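Local coordinates for beta-N-acetylhexosaminidase (Thermotoga neapolitana, PDB 5C0Q), which probably hydrolyses terminal non-reducing N-acetyl-D-hexosamine residues of N-acetyl-beta-D-hexosaminides, as a member of glycosyl hydrolase family 3, at residues Phe428-Pro433 and Val445-Thr450; Glu327-Ala332 and Pro452-Lys457; Ala113-Leu118 and Cys158-Pro163; Pro163-Thr168 and Ala209-Pro214; Val3-Leu8 and Ser287-Ile292. All blocks are in the same frame, centred on the assembly; numbering follows the deposited sequence.

Interaction 1: residues Phe428-Pro433 and Val445-Thr450. With ZN (zinc ion), chain N.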
# COMPACT_ATOMS: atom_id res chain seq x y z
N PHE B 428 -17.90 23.44 8.19
CA PHE B 428 -17.38 22.46 7.26
C PHE B 428 -18.33 21.30 7.17
O PHE B 428 -18.39 20.47 8.06
CB PHE B 428 -16.00 21.98 7.72
CG PHE B 428 -14.94 23.03 7.66
CD1 PHE B 428 -14.76 23.92 8.71
CD2 PHE B 428 -14.10 23.11 6.57
CE1 PHE B 428 -13.76 24.88 8.66
CE2 PHE B 428 -13.11 24.07 6.53
CZ PHE B 428 -12.94 24.95 7.57
N ILE B 429 -19.11 21.23 6.10
CA ILE B 429 -20.01 20.11 5.94
C ILE B 429 -19.27 18.96 5.32
O ILE B 429 -19.01 18.96 4.14
CB ILE B 429 -21.26 20.46 5.10
CG1 ILE B 429 -22.25 21.23 5.95
CG2 ILE B 429 -22.03 19.22 4.80
CD1 ILE B 429 -22.04 22.67 5.98
N ILE B 430 -18.92 17.98 6.12
CA ILE B 430 -18.03 16.99 5.59
C ILE B 430 -18.68 15.67 5.32
O ILE B 430 -18.07 14.84 4.72
CB ILE B 430 -16.76 16.80 6.52
CG1 ILE B 430 -17.18 16.36 7.92
CG2 ILE B 430 -15.99 18.08 6.59
CD1 ILE B 430 -16.05 15.97 8.76
N ARG B 431 -19.93 15.46 5.71
CA ARG B 431 -20.53 14.18 5.32
C ARG B 431 -21.73 14.31 4.41
O ARG B 431 -21.68 13.93 3.27
CB ARG B 431 -20.96 13.40 6.54
CG ARG B 431 -19.85 12.85 7.28
CD ARG B 431 -20.20 11.53 7.80
NE ARG B 431 -20.64 10.70 6.71
CZ ARG B 431 -20.86 9.40 6.84
NH1 ARG B 431 -20.66 8.82 8.02
NH2 ARG B 431 -21.28 8.69 5.79
N ASN B 432 -22.83 14.84 4.93
CA ASN B 432 -24.05 14.86 4.16
C ASN B 432 -24.26 16.25 3.61
O ASN B 432 -24.77 17.12 4.28
CB ASN B 432 -25.20 14.38 5.04
CG ASN B 432 -26.55 14.35 4.32
OD1 ASN B 432 -26.66 14.60 3.11
ND2 ASN B 432 -27.60 14.00 5.07
N PRO B 433 -23.90 16.46 2.36
CA PRO B 433 -23.87 17.82 1.81
C PRO B 433 -25.26 18.44 1.64
O PRO B 433 -25.36 19.60 1.25
CB PRO B 433 -23.18 17.63 0.45
CG PRO B 433 -23.51 16.28 0.07
CD PRO B 433 -23.57 15.47 1.33
N VAL B 445 -18.24 25.61 3.98
CA VAL B 445 -17.37 24.85 3.11
C VAL B 445 -17.94 23.45 2.96
O VAL B 445 -18.22 22.81 3.96
CB VAL B 445 -15.92 24.74 3.69
CG1 VAL B 445 -15.07 23.75 2.88
CG2 VAL B 445 -15.29 26.07 3.76
N ILE B 446 -18.14 22.99 1.73
CA ILE B 446 -18.54 21.61 1.51
C ILE B 446 -17.38 20.84 0.90
O ILE B 446 -16.85 21.23 -0.11
CB ILE B 446 -19.77 21.50 0.61
CG1 ILE B 446 -20.93 22.31 1.20
CG2 ILE B 446 -20.14 20.03 0.39
CD1 ILE B 446 -22.02 22.54 0.26
N THR B 447 -16.99 19.75 1.54
CA THR B 447 -15.86 18.97 1.09
C THR B 447 -16.25 17.76 0.29
O THR B 447 -15.47 17.26 -0.47
CB THR B 447 -15.02 18.48 2.24
OG1 THR B 447 -15.90 17.90 3.21
CG2 THR B 447 -14.25 19.61 2.86
N HIS B 448 -17.45 17.25 0.55
CA HIS B 448 -17.94 16.03 -0.06
C HIS B 448 -17.14 14.82 0.38
O HIS B 448 -17.24 13.78 -0.23
CB HIS B 448 -17.93 16.11 -1.59
CG HIS B 448 -18.74 17.23 -2.15
ND1 HIS B 448 -18.17 18.37 -2.67
CD2 HIS B 448 -20.07 17.39 -2.26
CE1 HIS B 448 -19.12 19.18 -3.09
NE2 HIS B 448 -20.29 18.60 -2.86
N SER B 449 -16.35 14.97 1.45
CA SER B 449 -15.50 13.89 1.93
C SER B 449 -14.97 14.11 3.34
O SER B 449 -14.75 15.22 3.74
CB SER B 449 -14.33 13.70 0.97
OG SER B 449 -13.47 12.69 1.40
N THR B 450 -14.76 13.04 4.08
CA THR B 450 -14.10 13.13 5.36
C THR B 450 -12.57 12.93 5.30
O THR B 450 -11.90 12.99 6.32
CB THR B 450 -14.65 12.09 6.32
OG1 THR B 450 -14.46 10.80 5.74
CG2 THR B 450 -16.13 12.30 6.55
ZN ZN N . -22.40 19.36 -3.54
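Phe428 and Ile429 run parallel to Val445 and Ile446 as adjacent strands of the C-terminal domain's mixed beta sheet, joined by a bond from Ile429 N to Val445 O (2.8 Å) and a weak one from Thr447 N to Ile429 O. Phe428 and Val445 lie side by side on one face of this sheet, ring atom CD2 resting 3.8 Å from Val445 CB; both are buried, as suits their bulk and lack of polarity. The opposite face carries Ile429 and Ile446, and there Pro433, coming back after the loop, sets its CB 3.9 Å from Ile446 CG2. Beyond the strands, Thr447 OG1 sits between its own backbone N and carbonyl carbon (chi1 49°), from where it donates to Ser449 O (3.0 Å) while lying 3.4 Å from Ile430 CG2. A valine in place of this threonine would keep the bulk but would probably leave the Ser449 carbonyl without this donor. His448 starts away from 428-433, but its ring swings back beside Pro433 to a zinc site shared with Glu334 and with Lys86 of the second subunit. Ala332 O probably accepts from ND1, consistent with NE2 facing the metal, while Ile446 CG2 stands 3.5 Å above the ring centre.

Interaction 2: residues Glu327-Ala332 and Pro452-Lys457. With ZN (zinc ion), chain R.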
# COMPACT_ATOMS: atom_id res chain seq x y z
N GLU B 327 -6.17 16.22 -6.90
CA GLU B 327 -7.00 17.09 -7.76
C GLU B 327 -8.49 16.84 -7.54
O GLU B 327 -9.27 17.76 -7.52
CB GLU B 327 -6.69 16.92 -9.26
CG GLU B 327 -5.66 17.86 -9.80
CD GLU B 327 -6.08 19.33 -9.87
OE1 GLU B 327 -7.07 19.63 -10.56
OE2 GLU B 327 -5.40 20.21 -9.29
N VAL B 328 -8.88 15.59 -7.40
CA VAL B 328 -10.27 15.27 -7.16
C VAL B 328 -10.71 15.99 -5.89
O VAL B 328 -11.76 16.63 -5.88
CB VAL B 328 -10.50 13.75 -7.06
CG1 VAL B 328 -11.82 13.45 -6.54
CG2 VAL B 328 -10.32 13.12 -8.39
N ALA B 329 -9.89 15.89 -4.84
CA ALA B 329 -10.19 16.50 -3.57
C ALA B 329 -10.26 18.00 -3.68
O ALA B 329 -11.18 18.60 -3.20
CB ALA B 329 -9.18 16.10 -2.57
N GLU B 330 -9.30 18.59 -4.37
CA GLU B 330 -9.29 20.02 -4.59
C GLU B 330 -10.56 20.51 -5.31
O GLU B 330 -11.18 21.49 -4.93
CB GLU B 330 -8.04 20.39 -5.38
CG GLU B 330 -7.78 21.88 -5.60
CD GLU B 330 -6.67 22.14 -6.62
OE1 GLU B 330 -5.46 22.18 -6.24
OE2 GLU B 330 -7.00 22.28 -7.82
N ARG B 331 -10.93 19.82 -6.37
CA ARG B 331 -11.97 20.28 -7.23
C ARG B 331 -13.38 20.03 -6.65
O ARG B 331 -14.31 20.65 -7.06
CB ARG B 331 -11.79 19.64 -8.62
CG ARG B 331 -10.96 20.47 -9.59
CD ARG B 331 -9.96 19.68 -10.38
NE ARG B 331 -10.40 19.47 -11.74
CZ ARG B 331 -9.68 19.60 -12.85
NH1 ARG B 331 -8.42 19.91 -12.83
NH2 ARG B 331 -10.26 19.38 -14.01
N ALA B 332 -13.51 19.13 -5.67
CA ALA B 332 -14.78 18.81 -5.06
C ALA B 332 -15.12 19.73 -3.91
O ALA B 332 -16.07 19.49 -3.17
CB ALA B 332 -14.79 17.40 -4.58
N PRO B 452 -8.55 13.12 4.98
CA PRO B 452 -7.54 14.12 5.30
C PRO B 452 -7.13 14.99 4.11
O PRO B 452 -7.04 16.18 4.30
CB PRO B 452 -6.36 13.27 5.79
CG PRO B 452 -6.98 12.09 6.37
CD PRO B 452 -8.25 11.82 5.59
N ILE B 453 -6.98 14.44 2.91
CA ILE B 453 -6.64 15.25 1.76
C ILE B 453 -7.70 16.31 1.38
O ILE B 453 -7.35 17.41 0.91
CB ILE B 453 -6.30 14.36 0.54
CG1 ILE B 453 -5.82 15.17 -0.65
CG2 ILE B 453 -7.49 13.51 0.13
CD1 ILE B 453 -4.65 16.07 -0.41
N SER B 454 -8.98 15.98 1.60
CA SER B 454 -10.10 16.89 1.33
C SER B 454 -10.13 18.04 2.35
O SER B 454 -10.27 19.22 2.01
CB SER B 454 -11.44 16.15 1.34
OG SER B 454 -11.68 15.42 0.16
N VAL B 455 -10.01 17.66 3.61
CA VAL B 455 -9.94 18.61 4.70
C VAL B 455 -8.78 19.55 4.44
O VAL B 455 -8.91 20.75 4.54
CB VAL B 455 -9.78 17.90 6.04
CG1 VAL B 455 -9.81 18.91 7.12
CG2 VAL B 455 -10.93 16.96 6.26
N TYR B 456 -7.65 18.96 4.09
CA TYR B 456 -6.45 19.67 3.69
C TYR B 456 -6.71 20.62 2.54
O TYR B 456 -6.34 21.78 2.59
CB TYR B 456 -5.37 18.65 3.34
CG TYR B 456 -4.12 19.13 2.71
CD1 TYR B 456 -4.08 19.46 1.36
CD2 TYR B 456 -2.95 19.16 3.42
CE1 TYR B 456 -2.94 19.87 0.77
CE2 TYR B 456 -1.77 19.56 2.83
CZ TYR B 456 -1.77 19.90 1.52
OH TYR B 456 -0.60 20.28 0.96
N LYS B 457 -7.34 20.13 1.48
CA LYS B 457 -7.60 21.01 0.35
C LYS B 457 -8.65 22.08 0.72
O LYS B 457 -8.68 23.17 0.15
CB LYS B 457 -8.08 20.22 -0.87
CG LYS B 457 -7.00 19.46 -1.58
CD LYS B 457 -6.02 20.42 -2.12
CE LYS B 457 -4.87 19.76 -2.82
NZ LYS B 457 -4.08 20.86 -3.32
ZN ZN R . -5.42 21.87 -9.71
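Glu330 and Lys457 cross obliquely where helix 327-331 packs on helix 452-457, two short segments inclined by 47° with their axes 8.4 Å apart at the nearest point. That close approach depends on Ala329, whose methyl group, facing the other helix, is small enough to fit between Ser454 OG at 3.8 Å from CB and Ile453 CG1 on the other helix. Beside it the lysine chain lies over the glutamate's base, Lys457 CD 3.8 Å from Glu330 CB. A bend at chi2 (-63°) starts the lysine along this path, and it then extends until NZ makes a weak salt bridge with Glu330 OE1 (3.5 Å). Gln460 and Asp47 also hold that ammonium group, so the buried charge does not rest on the weak bond alone. Glu330 itself reaches out from CG fully extended and turns its other oxygen, OE2, to a zinc ion at 2.5 Å. Glu327, one helical turn earlier, presents its OE2 to the same ion; the two oxygens approach to 3.0 Å, and the metal probably offsets their repulsion. On the other side of Glu327, Arg331 NH1 meets OE1 at 2.7 Å, nearly along the C-O axis and 16° out of the guanidinium plane.

Interaction 3: residues Ala113-Leu118 and Cys158-Pro163. With ZN (zinc ion), chain O.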
# COMPACT_ATOMS: atom_id res chain seq x y z
N ALA B 113 17.60 0.92 -4.93
CA ALA B 113 17.82 -0.48 -4.64
C ALA B 113 18.15 -1.10 -5.98
O ALA B 113 17.87 -0.48 -6.99
CB ALA B 113 16.62 -1.11 -4.03
N PRO B 114 18.76 -2.29 -6.01
CA PRO B 114 19.19 -3.12 -4.87
C PRO B 114 20.52 -2.73 -4.21
O PRO B 114 21.37 -2.11 -4.79
CB PRO B 114 19.31 -4.51 -5.48
CG PRO B 114 19.69 -4.23 -6.90
CD PRO B 114 19.04 -2.95 -7.30
N VAL B 115 20.64 -3.13 -2.95
CA VAL B 115 21.89 -3.15 -2.22
C VAL B 115 22.73 -4.29 -2.75
O VAL B 115 22.25 -5.38 -2.81
CB VAL B 115 21.66 -3.37 -0.72
CG1 VAL B 115 23.00 -3.70 -0.01
CG2 VAL B 115 20.96 -2.18 -0.11
N LEU B 116 23.96 -4.00 -3.16
CA LEU B 116 24.86 -5.03 -3.67
C LEU B 116 26.07 -5.35 -2.79
O LEU B 116 26.87 -6.20 -3.11
CB LEU B 116 25.32 -4.64 -5.07
CG LEU B 116 24.23 -4.60 -6.13
CD1 LEU B 116 24.82 -4.35 -7.51
CD2 LEU B 116 23.44 -5.90 -6.09
N ASP B 117 26.12 -4.72 -1.63
CA ASP B 117 27.14 -4.92 -0.66
C ASP B 117 27.14 -6.35 -0.14
O ASP B 117 26.11 -6.95 -0.03
CB ASP B 117 26.93 -3.94 0.47
CG ASP B 117 26.97 -2.53 -0.01
OD1 ASP B 117 28.03 -2.14 -0.52
OD2 ASP B 117 25.93 -1.82 0.11
N LEU B 118 28.31 -6.90 0.13
CA LEU B 118 28.41 -8.26 0.60
C LEU B 118 28.20 -8.30 2.09
O LEU B 118 28.40 -7.33 2.76
CB LEU B 118 29.75 -8.88 0.23
CG LEU B 118 30.21 -8.80 -1.22
CD1 LEU B 118 31.60 -9.38 -1.34
CD2 LEU B 118 29.29 -9.59 -2.08
N CYS B 158 18.80 1.71 -8.93
CA CYS B 158 20.03 2.38 -8.57
C CYS B 158 20.80 1.49 -7.60
O CYS B 158 20.43 1.35 -6.45
CB CYS B 158 19.78 3.74 -7.96
SG CYS B 158 21.29 4.69 -7.65
N ILE B 159 21.84 0.85 -8.10
CA ILE B 159 22.61 -0.10 -7.32
C ILE B 159 23.50 0.67 -6.38
O ILE B 159 23.92 1.73 -6.68
CB ILE B 159 23.43 -1.05 -8.22
CG1 ILE B 159 24.41 -0.26 -9.09
CG2 ILE B 159 22.50 -1.86 -9.08
CD1 ILE B 159 25.17 -1.12 -10.07
N LYS B 160 23.71 0.12 -5.19
CA LYS B 160 24.44 0.82 -4.16
C LYS B 160 25.17 -0.19 -3.24
O LYS B 160 24.84 -1.37 -3.27
CB LYS B 160 23.49 1.74 -3.38
CG LYS B 160 22.36 1.06 -2.68
CD LYS B 160 21.28 2.05 -2.23
CE LYS B 160 20.34 1.39 -1.25
NZ LYS B 160 19.36 2.31 -0.65
N HIS B 161 26.22 0.22 -2.54
CA HIS B 161 26.94 1.48 -2.78
C HIS B 161 28.32 1.18 -3.35
O HIS B 161 29.14 0.54 -2.70
CB HIS B 161 27.12 2.28 -1.50
CG HIS B 161 25.87 2.45 -0.69
ND1 HIS B 161 25.39 1.47 0.15
CD2 HIS B 161 25.01 3.49 -0.59
CE1 HIS B 161 24.29 1.91 0.74
NE2 HIS B 161 24.04 3.12 0.30
N PHE B 162 28.60 1.68 -4.55
CA PHE B 162 29.83 1.37 -5.25
C PHE B 162 31.08 1.90 -4.48
O PHE B 162 31.11 3.04 -4.02
CB PHE B 162 29.76 1.97 -6.64
CG PHE B 162 31.01 1.81 -7.45
CD1 PHE B 162 32.03 2.74 -7.36
CD2 PHE B 162 31.16 0.75 -8.31
CE1 PHE B 162 33.18 2.58 -8.09
CE2 PHE B 162 32.30 0.62 -9.03
CZ PHE B 162 33.31 1.53 -8.92
N PRO B 163 32.12 1.08 -4.36
CA PRO B 163 32.37 -0.25 -4.92
C PRO B 163 32.03 -1.40 -3.98
O PRO B 163 32.53 -2.50 -4.18
CB PRO B 163 33.86 -0.20 -5.20
CG PRO B 163 34.39 0.62 -4.09
CD PRO B 163 33.35 1.65 -3.78
ZN ZN O . 25.61 -0.13 1.18
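The carboxylate of Asp117 and the imidazole of His161 lie nearly coplanar, 16° apart, with Asp117 OD2 at the edge of the ring and 3.3 Å from His161 ND1; Lys160 CB covers one ring face, displaced toward its rim. What joins the edges is a zinc ion, 2.0 Å from Asp117 OD2 and 1.9 Å from His161 ND1, with His165 as third ligand. The site lies among the loops that follow parallel strands of the TIM-barrel-like N-terminal domain, and Lys160-Pro163 begin the Lys-His-Phe-Pro-Gly-His-Gly sequence characteristic of NagZ-like family 3 enzymes. A cis peptide before His161 turns the chain sharply there and brings the ring round to the metal. OD2 also receives a weak bond from His161 N, while OD1 probably takes the backbone NH of His165, which would hold the carboxylate at both oxygens. Earlier in the segments, aliphatic groups pack away from the metal. The Leu116 side chain slants across Ile159, its CD1 3.7 Å from Ile159 CB, both suited to the hydrophobic cover given by Phe194 of helix 191-198. On the other side Lys160 is extended beyond CG, its CE passing 3.8 Å from Val115 CG2, to end in a salt bridge with Glu65. Backbone bonds tie the segments together: Lys160 N reaches Pro114 O, and Leu116 N lies 2.8 Å from Lys160 O.

Interaction 4: residues Pro163-Thr168 and Ala209-Pro214. With ZN (zinc ion), chain O.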
# COMPACT_ATOMS: atom_id res chain seq x y z
N PRO B 163 32.12 1.08 -4.36
CA PRO B 163 32.37 -0.25 -4.92
C PRO B 163 32.03 -1.40 -3.98
O PRO B 163 32.53 -2.50 -4.18
CB PRO B 163 33.86 -0.20 -5.20
CG PRO B 163 34.39 0.62 -4.09
CD PRO B 163 33.35 1.65 -3.78
N GLY B 164 31.23 -1.16 -2.97
CA GLY B 164 30.84 -2.22 -2.06
C GLY B 164 31.53 -1.99 -0.76
O GLY B 164 32.71 -1.73 -0.73
N HIS B 165 30.81 -2.07 0.33
CA HIS B 165 31.41 -1.71 1.59
C HIS B 165 30.90 -2.58 2.69
O HIS B 165 30.83 -2.15 3.82
CB HIS B 165 31.15 -0.25 1.89
CG HIS B 165 29.70 0.05 2.10
ND1 HIS B 165 29.12 0.07 3.35
CD2 HIS B 165 28.69 0.19 1.22
CE1 HIS B 165 27.82 0.28 3.22
NE2 HIS B 165 27.53 0.34 1.94
N GLY B 166 30.58 -3.82 2.38
CA GLY B 166 30.20 -4.73 3.42
C GLY B 166 31.34 -5.17 4.33
O GLY B 166 31.09 -5.70 5.40
N LYS B 167 32.58 -4.93 3.92
CA LYS B 167 33.76 -5.37 4.67
C LYS B 167 34.18 -4.38 5.76
O LYS B 167 35.30 -4.42 6.18
CB LYS B 167 34.96 -5.63 3.76
CG LYS B 167 35.00 -6.97 3.08
CD LYS B 167 35.96 -6.86 1.93
CE LYS B 167 36.32 -8.18 1.31
NZ LYS B 167 35.25 -8.84 0.59
N THR B 168 33.36 -3.43 6.12
CA THR B 168 33.72 -2.52 7.18
C THR B 168 32.71 -2.57 8.31
O THR B 168 31.55 -2.83 8.07
CB THR B 168 33.82 -1.08 6.70
OG1 THR B 168 34.19 -0.25 7.79
CG2 THR B 168 32.51 -0.61 6.19
N ALA B 209 29.67 4.99 -2.43
CA ALA B 209 29.82 4.81 -0.99
C ALA B 209 30.69 5.90 -0.43
O ALA B 209 31.71 6.23 -0.99
CB ALA B 209 30.42 3.47 -0.67
N HIS B 210 30.28 6.46 0.69
CA HIS B 210 31.13 7.35 1.44
C HIS B 210 32.09 6.50 2.25
O HIS B 210 32.01 6.48 3.46
CB HIS B 210 30.33 8.24 2.39
CG HIS B 210 29.37 9.15 1.71
ND1 HIS B 210 29.56 9.64 0.45
CD2 HIS B 210 28.19 9.66 2.14
CE1 HIS B 210 28.55 10.43 0.12
NE2 HIS B 210 27.71 10.46 1.13
N VAL B 211 32.99 5.78 1.59
CA VAL B 211 33.86 4.87 2.27
C VAL B 211 35.25 5.02 1.68
O VAL B 211 35.41 5.21 0.48
CB VAL B 211 33.35 3.42 2.16
CG1 VAL B 211 34.32 2.44 2.75
CG2 VAL B 211 31.99 3.28 2.80
N LYS B 212 36.25 4.97 2.55
CA LYS B 212 37.65 5.04 2.18
C LYS B 212 38.21 3.65 1.98
O LYS B 212 37.90 2.74 2.73
CB LYS B 212 38.45 5.75 3.25
CG LYS B 212 39.81 6.21 2.83
CD LYS B 212 40.37 7.21 3.81
CE LYS B 212 40.49 6.63 5.18
NZ LYS B 212 41.08 7.64 6.06
N TYR B 213 38.99 3.50 0.92
CA TYR B 213 39.68 2.26 0.59
C TYR B 213 41.21 2.45 0.48
O TYR B 213 41.75 2.55 -0.61
CB TYR B 213 39.11 1.70 -0.72
CG TYR B 213 37.64 1.41 -0.67
CD1 TYR B 213 36.71 2.43 -0.80
CD2 TYR B 213 37.17 0.11 -0.52
CE1 TYR B 213 35.37 2.18 -0.74
CE2 TYR B 213 35.82 -0.16 -0.48
CZ TYR B 213 34.91 0.88 -0.60
OH TYR B 213 33.53 0.65 -0.56
N PRO B 214 41.92 2.52 1.61
CA PRO B 214 43.33 2.92 1.71
C PRO B 214 44.36 2.06 0.92
O PRO B 214 45.42 2.57 0.67
CB PRO B 214 43.61 2.81 3.21
CG PRO B 214 42.32 2.85 3.84
CD PRO B 214 41.38 2.18 2.93
ZN ZN O . 25.61 -0.13 1.18
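Ala209 opens the contact by setting its methyl carbon CB 4.2 Å from His165 CD2, a small group that suits a place beside a metal-bound ring. The chain makes an inverse gamma turn centred on His210, and Val211 again faces the first segment: its side chain crosses that of His165 at about a right angle, Val211 CG2 3.7 Å from His165 CB. Between these two apolar contacts, a chi1 of 65° tucks the histidine ring over its own backbone, and NE2 lies 2.1 Å from the zinc ion that Asp117 and His161 also bind. Tyr213 reaches back over the loop. Pro163 CG stands over one face of its ring, 4.0 Å from the centroid, a CH-pi contact. Tyr213 OH gives a short bond to Gly164 O (2.5 Å), coming from above the carbonyl plane, 58° out of it. The backbone of Gly164 adopts angles at which a side chain would be jammed against the preceding carbonyl. A phenylalanine in place of this tyrosine would keep the packing on Pro163 but would probably leave the Gly164 carbonyl without this donor, freeing the loop carrying His165 to shift. The two loops follow adjacent parallel strands, 156-162 and 205-208; Ala209 still pairs with Phe162, and Tyr213 leans on Leu186 of helix 183-188.

Interaction 5: residues Val3-Leu8 and Ser287-Ile292. With ZN (zinc ion), chain V.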
# COMPACT_ATOMS: atom_id res chain seq x y z
N VAL B 3 20.35 27.49 -16.63
CA VAL B 3 19.02 27.30 -16.13
C VAL B 3 18.89 25.78 -15.96
O VAL B 3 17.87 25.27 -15.52
CB VAL B 3 17.95 27.91 -17.10
CG1 VAL B 3 17.61 26.95 -18.25
CG2 VAL B 3 16.70 28.35 -16.34
N ASP B 4 19.96 25.07 -16.29
CA ASP B 4 20.01 23.63 -16.18
C ASP B 4 20.89 23.07 -15.05
O ASP B 4 21.01 21.88 -14.95
CB ASP B 4 20.53 23.03 -17.49
CG ASP B 4 19.43 22.57 -18.42
OD1 ASP B 4 18.24 22.77 -18.12
OD2 ASP B 4 19.77 21.99 -19.46
N LEU B 5 21.47 23.89 -14.20
CA LEU B 5 22.36 23.32 -13.19
C LEU B 5 21.67 22.49 -12.14
O LEU B 5 22.33 21.81 -11.38
CB LEU B 5 23.16 24.41 -12.49
CG LEU B 5 24.28 25.01 -13.32
CD1 LEU B 5 25.14 25.94 -12.50
CD2 LEU B 5 25.10 23.88 -13.83
N GLY B 6 20.36 22.53 -12.10
CA GLY B 6 19.62 21.80 -11.10
C GLY B 6 19.63 20.33 -11.41
O GLY B 6 19.39 19.49 -10.58
N LYS B 7 19.88 20.03 -12.67
CA LYS B 7 19.93 18.66 -13.12
C LYS B 7 21.06 17.89 -12.45
O LYS B 7 21.10 16.68 -12.46
CB LYS B 7 20.06 18.65 -14.63
CG LYS B 7 18.81 19.18 -15.25
CD LYS B 7 18.75 19.01 -16.73
CE LYS B 7 17.41 19.46 -17.24
NZ LYS B 7 17.47 19.49 -18.71
N LEU B 8 21.96 18.61 -11.81
CA LEU B 8 23.02 17.95 -11.11
C LEU B 8 22.64 17.71 -9.66
O LEU B 8 23.46 17.32 -8.87
CB LEU B 8 24.31 18.78 -11.18
CG LEU B 8 25.25 18.47 -12.35
CD1 LEU B 8 24.56 18.71 -13.65
CD2 LEU B 8 26.58 19.20 -12.27
N SER B 287 27.57 26.93 -4.39
CA SER B 287 28.91 26.38 -4.34
C SER B 287 29.35 25.78 -5.67
O SER B 287 30.43 26.10 -6.15
CB SER B 287 28.97 25.34 -3.24
OG SER B 287 30.19 24.70 -3.26
N LEU B 288 28.49 25.00 -6.29
CA LEU B 288 28.79 24.47 -7.61
C LEU B 288 28.93 25.56 -8.65
O LEU B 288 29.79 25.50 -9.52
CB LEU B 288 27.69 23.52 -8.05
CG LEU B 288 27.66 23.07 -9.51
CD1 LEU B 288 28.78 22.16 -9.86
CD2 LEU B 288 26.33 22.41 -9.81
N LYS B 289 28.08 26.57 -8.56
CA LYS B 289 28.09 27.62 -9.55
C LYS B 289 29.40 28.42 -9.44
O LYS B 289 29.99 28.79 -10.43
CB LYS B 289 26.86 28.49 -9.38
CG LYS B 289 26.28 28.94 -10.70
CD LYS B 289 25.16 29.91 -10.50
CE LYS B 289 25.54 30.95 -9.49
NZ LYS B 289 24.33 31.46 -8.79
N LYS B 290 29.86 28.66 -8.23
CA LYS B 290 31.13 29.31 -8.02
C LYS B 290 32.28 28.56 -8.70
O LYS B 290 33.02 29.13 -9.49
CB LYS B 290 31.43 29.41 -6.54
CG LYS B 290 32.43 30.45 -6.20
CD LYS B 290 32.79 30.38 -4.72
CE LYS B 290 34.29 30.12 -4.53
NZ LYS B 290 35.11 31.18 -5.21
N LEU B 291 32.38 27.27 -8.39
CA LEU B 291 33.43 26.38 -8.89
C LEU B 291 33.38 26.23 -10.38
O LEU B 291 34.33 25.77 -10.98
CB LEU B 291 33.33 25.00 -8.24
CG LEU B 291 33.50 25.03 -6.74
CD1 LEU B 291 33.27 23.69 -6.13
CD2 LEU B 291 34.88 25.52 -6.42
N ILE B 292 32.27 26.57 -10.98
CA ILE B 292 32.25 26.50 -12.42
C ILE B 292 32.82 27.79 -12.97
O ILE B 292 33.55 27.78 -13.95
CB ILE B 292 30.85 26.26 -12.94
CG1 ILE B 292 30.43 24.85 -12.54
CG2 ILE B 292 30.82 26.38 -14.41
CD1 ILE B 292 29.07 24.46 -12.99
ZN ZN V . 22.13 31.32 -7.69
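Leu5 does most of the tight packing against helix 281-293, for its two methyl groups find different partners. The Leu5 side chain crosses the aliphatic stem of Lys289 at about a right angle, CD1 3.7 Å from Lys289 CG, while CD2 reaches tip to tip toward Ile292 CD1 at 4.1 Å. One turn along the short 3-10 segment, Leu8 CD2 meets Leu288 CD2, again 4.1 Å away, the two chains crossing at about a right angle. Leu288 and Ile292 are four residues apart and so emerge from the same side of their helix; Leu5 and Leu8, three apart, match them on the 3-10 turn. Branched, apolar residues suit this seam, which is held by van der Waals contact and is closed over by Val302 of helix 299-315 and by Ile266 and Val262 of helix 258-267. The outer side is looser and polar. Lys289 lends only its stem to the packing, then bends at chi3 (46°) so that its amine turns from the seam and NZ lies 2.5 Å from a zinc ion shared with Glu286; such coordination would probably need an uncharged amine. On the far flank Lys7 is weakly paired with Asp4 and forms a salt bridge with Asp310. The arrangement belongs to the closure of a beta/alpha barrel of TIM type: the N-terminal turn leads into strand 9-13, which lies next to strand 273-275, and helix 281-293 follows that last strand.

Overall arrangement
From the N terminus, interaction 5 closes the longest loop, joining the start of the barrel domain to a helix after its last strand. Interactions 3 and 4 are nested inside it and follow one another in series, sharing Pro163; they tie together the loops after neighbouring strands and meet at a common zinc ion; their centres lie about 27 and 28 Å from that of interaction 5. Once that loop is complete, interaction 2 pins helix 324-331 to helix 452-463, enclosing interaction 1 within the C-terminal domain. Those two touch through His448 and Ala332, and both reach the second subunit. Interactions 1 and 3 lie about 48 Å apart, centre to centre, on opposite sides of the chain's centre.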